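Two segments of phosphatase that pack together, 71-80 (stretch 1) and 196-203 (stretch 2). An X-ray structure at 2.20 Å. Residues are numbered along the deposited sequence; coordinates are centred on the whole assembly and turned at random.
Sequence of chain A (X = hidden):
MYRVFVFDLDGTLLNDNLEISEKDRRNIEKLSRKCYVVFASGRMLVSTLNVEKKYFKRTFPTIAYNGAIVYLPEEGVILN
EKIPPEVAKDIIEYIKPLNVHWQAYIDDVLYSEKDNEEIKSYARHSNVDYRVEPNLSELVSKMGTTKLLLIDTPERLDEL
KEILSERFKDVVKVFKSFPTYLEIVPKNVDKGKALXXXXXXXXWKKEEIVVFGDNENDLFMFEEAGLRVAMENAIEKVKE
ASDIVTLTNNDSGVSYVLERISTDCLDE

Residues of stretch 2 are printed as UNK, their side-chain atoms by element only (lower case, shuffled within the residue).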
# COMPACT_ATOMS: atom_id res chain seq x y z
N TYR A 71 -8.72 -2.81 -6.51
CA TYR A 71 -9.95 -3.53 -6.24
C TYR A 71 -11.20 -2.65 -6.31
O TYR A 71 -11.19 -1.50 -5.89
CB TYR A 71 -9.83 -4.18 -4.86
CG TYR A 71 -11.14 -4.53 -4.17
CD1 TYR A 71 -11.94 -3.53 -3.60
CD2 TYR A 71 -11.56 -5.85 -4.07
CE1 TYR A 71 -13.12 -3.84 -2.93
CE2 TYR A 71 -12.75 -6.18 -3.40
CZ TYR A 71 -13.52 -5.17 -2.84
OH TYR A 71 -14.68 -5.49 -2.17
N LEU A 72 -12.27 -3.21 -6.87
CA LEU A 72 -13.57 -2.53 -6.97
C LEU A 72 -14.58 -3.39 -6.23
O LEU A 72 -14.66 -4.60 -6.44
CB LEU A 72 -14.01 -2.38 -8.44
CG LEU A 72 -13.29 -1.33 -9.27
CD1 LEU A 72 -13.93 -1.22 -10.65
CD2 LEU A 72 -13.35 0.01 -8.56
N PRO A 73 -15.37 -2.76 -5.34
CA PRO A 73 -16.39 -3.46 -4.55
C PRO A 73 -17.23 -4.45 -5.35
O PRO A 73 -17.59 -5.52 -4.86
CB PRO A 73 -17.23 -2.31 -3.99
CG PRO A 73 -16.20 -1.22 -3.80
CD PRO A 73 -15.42 -1.31 -5.09
N GLU A 74 -17.54 -4.09 -6.59
CA GLU A 74 -18.36 -4.95 -7.43
C GLU A 74 -17.59 -5.97 -8.27
O GLU A 74 -17.88 -7.16 -8.22
CB GLU A 74 -19.26 -4.09 -8.34
CG GLU A 74 -18.53 -3.27 -9.41
CD GLU A 74 -17.84 -2.01 -8.88
OE1 GLU A 74 -17.44 -1.17 -9.72
OE2 GLU A 74 -17.69 -1.86 -7.65
N GLU A 75 -16.61 -5.50 -9.03
CA GLU A 75 -15.80 -6.34 -9.91
C GLU A 75 -14.76 -7.19 -9.17
O GLU A 75 -14.43 -8.30 -9.60
CB GLU A 75 -15.06 -5.48 -10.94
CG GLU A 75 -15.74 -4.16 -11.28
CD GLU A 75 -16.90 -4.32 -12.24
OE1 GLU A 75 -17.60 -3.31 -12.49
OE2 GLU A 75 -17.12 -5.44 -12.74
N GLY A 76 -14.24 -6.66 -8.07
CA GLY A 76 -13.21 -7.36 -7.32
C GLY A 76 -11.88 -6.81 -7.81
O GLY A 76 -11.78 -5.62 -8.13
N VAL A 77 -10.86 -7.66 -7.87
CA VAL A 77 -9.54 -7.23 -8.32
C VAL A 77 -9.50 -7.08 -9.84
O VAL A 77 -9.76 -8.04 -10.57
CB VAL A 77 -8.45 -8.24 -7.89
CG1 VAL A 77 -7.09 -7.84 -8.47
CG2 VAL A 77 -8.37 -8.29 -6.36
N ILE A 78 -9.19 -5.88 -10.32
CA ILE A 78 -9.11 -5.63 -11.75
C ILE A 78 -7.68 -5.35 -12.21
O ILE A 78 -7.42 -5.17 -13.40
CB ILE A 78 -10.04 -4.46 -12.20
CG1 ILE A 78 -9.65 -3.16 -11.47
CG2 ILE A 78 -11.50 -4.85 -11.99
CD1 ILE A 78 -10.15 -3.03 -10.05
N LEU A 79 -6.77 -5.28 -11.25
CA LEU A 79 -5.35 -5.09 -11.52
C LEU A 79 -4.63 -5.92 -10.46
O LEU A 79 -4.83 -5.71 -9.25
CB LEU A 79 -4.92 -3.63 -11.39
CG LEU A 79 -3.43 -3.45 -11.74
CD1 LEU A 79 -3.24 -3.74 -13.23
CD2 LEU A 79 -2.97 -2.04 -11.41
N ASN A 80 -3.82 -6.87 -10.91
CA ASN A 80 -3.11 -7.74 -10.00
C ASN A 80 -1.66 -7.92 -10.46
O ASN A 80 -1.33 -8.90 -11.13
CB ASN A 80 -3.82 -9.08 -9.91
CG ASN A 80 -3.29 -9.96 -8.80
OD1 ASN A 80 -3.75 -11.09 -8.62
ND2 ASN A 80 -2.32 -9.46 -8.05
N UNK A 196 -4.01 6.08 -11.77
CA UNK A 196 -4.23 6.47 -13.15
C UNK A 196 -5.06 5.40 -13.86
O UNK A 196 -5.95 5.70 -14.65
n UNK A 196 0.50 5.65 -16.71
n UNK A 196 -0.63 7.40 -15.72
c UNK A 196 0.51 6.77 -16.00
c UNK A 196 -2.91 6.65 -13.89
c UNK A 196 -3.06 7.32 -15.23
n UNK A 196 1.67 7.26 -15.57
c UNK A 196 -1.94 6.94 -16.17
N UNK A 197 -4.76 4.14 -13.56
CA UNK A 197 -5.46 2.99 -14.13
C UNK A 197 -6.93 3.01 -13.69
O UNK A 197 -7.84 2.78 -14.49
c UNK A 197 -5.09 -0.11 -15.35
c UNK A 197 -6.44 -0.17 -13.37
c UNK A 197 -5.45 0.45 -14.13
c UNK A 197 -5.70 -1.28 -15.80
c UNK A 197 -6.69 -1.89 -15.03
c UNK A 197 -4.79 1.71 -13.65
c UNK A 197 -7.06 -1.33 -13.81
N UNK A 198 -7.13 3.25 -12.40
CA UNK A 198 -8.47 3.30 -11.83
C UNK A 198 -9.27 4.42 -12.51
O UNK A 198 -10.45 4.26 -12.82
c UNK A 198 -9.38 3.98 -8.13
c UNK A 198 -10.54 2.45 -9.75
c UNK A 198 -8.37 3.57 -10.33
c UNK A 198 -9.69 3.72 -9.58
N UNK A 199 -8.59 5.54 -12.74
CA UNK A 199 -9.19 6.71 -13.38
C UNK A 199 -9.70 6.37 -14.79
O UNK A 199 -10.82 6.74 -15.16
n UNK A 199 -6.85 10.21 -14.71
c UNK A 199 -8.71 9.20 -13.49
n UNK A 199 -5.01 10.68 -16.01
c UNK A 199 -5.63 10.72 -14.84
c UNK A 199 -8.15 7.81 -13.46
c UNK A 199 -7.60 10.22 -13.47
n UNK A 199 -5.03 11.26 -13.79
N UNK A 200 -8.88 5.69 -15.57
CA UNK A 200 -9.25 5.30 -16.92
C UNK A 200 -10.46 4.36 -16.88
O UNK A 200 -11.40 4.49 -17.66
o UNK A 200 -9.48 4.64 -19.89
c UNK A 200 -7.52 5.35 -18.77
o UNK A 200 -8.32 6.26 -20.81
c UNK A 200 -8.51 5.43 -19.90
c UNK A 200 -8.08 4.59 -17.60
N UNK A 201 -10.43 3.43 -15.94
CA UNK A 201 -11.49 2.45 -15.75
C UNK A 201 -12.83 3.11 -15.38
O UNK A 201 -13.86 2.85 -16.01
n UNK A 201 -13.60 -1.35 -14.52
c UNK A 201 -13.14 0.03 -14.50
c UNK A 201 -14.87 -1.73 -14.41
n UNK A 201 -15.18 -3.02 -14.43
c UNK A 201 -11.09 1.50 -14.63
n UNK A 201 -15.83 -0.81 -14.28
c UNK A 201 -11.65 0.10 -14.73
N UNK A 202 -12.79 3.96 -14.36
CA UNK A 202 -13.98 4.65 -13.84
C UNK A 202 -14.37 5.90 -14.61
O UNK A 202 -15.46 6.44 -14.45
c UNK A 202 -13.76 5.00 -12.36
s UNK A 202 -14.86 2.59 -11.59
c UNK A 202 -14.75 4.34 -11.42
c UNK A 202 -15.30 2.11 -10.00
N UNK A 203 -13.46 6.37 -15.46
CA UNK A 203 -13.67 7.56 -16.27
C UNK A 203 -13.63 8.85 -15.42
O UNK A 203 -14.38 9.79 -15.67
o UNK A 203 -16.06 8.42 -18.92
n UNK A 203 -13.89 8.90 -18.61
c UNK A 203 -15.00 7.46 -17.01
c UNK A 203 -15.03 8.31 -18.27

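Position 196 lies on a helix that begins earlier in the chain. Its side chain is a run of three carbons and a nitrogen, ending in a carbon that carries two more nitrogens, and it touches nothing on stretch 1. This is a guanidinium, so the residue is arginine, R196.

At position 197 one carbon leads into a ring of six carbons with no heteroatom. The ring meets I78, where the chain turns a corner, and L79, whose CD1 sits over one ring face. This is phenylalanine: F197 CZ lies 3.7 Å from I78 O, and F197 CE2 lies 3.9 Å from I78 CG1 and 4.0 Å from L79 CB.

Position 198 has four carbons, forked at the second. Its CA-to-CB bond points sideways, but the end of the side chain comes nearer and meets L72. The fork one carbon beyond CB makes it leucine, with L198 CD1 3.9 Å from L72 CD2.

Position 199 again shows three carbons, a nitrogen and a carbon bearing two nitrogens, with no contact to stretch 1; hence R199.

Position 200 carries three carbons, the third holding two oxygens, and it too stays clear of stretch 1. The carboxylate is one methylene longer than aspartate's, so this is E200.

Position 201 has three carbons, a nitrogen, then a carbon carrying two more nitrogens. Its CA-to-CB bond points toward stretch 1, and the guanidinium reaches E75 and L72. It is R201. R201 NH2 forms a salt bridge with E75 OE1 at 3.1 Å, while L72 CD1 covers one guanidinium face, 3.9 Å from R201 NE.

At position 202, two carbons, a sulfur and a final carbon form an unbranched chain whose terminal carbon lies against L72 and near E74. This thioether is methionine: M202 CE approaches L72 CD2 to 3.2 Å, a tight apolar contact, and lies 3.9 Å from E74 OE1.

Position 203 has two carbons, the second bearing one oxygen and one nitrogen, and does not touch stretch 1. This amide is asparagine, N203, the first residue to leave helical angles, with positive phi.

The contact is made by one side of the helix, and no hydrogen bond crosses it. L72 is its hub, touching L198, R201 and M202, which a helical turn brings together. The backbone pairs L72 N with G76 O (2.8 Å) and G76 N with L72 O (2.7 Å), closing a tight turn that carries E74 and E75. F197 packs separately on I78 and L79. Four apolar side-chain pairs thus stand beside one salt bridge from a poorly ordered, exposed E75.

Stretch 2 196-203: RFLRERMN
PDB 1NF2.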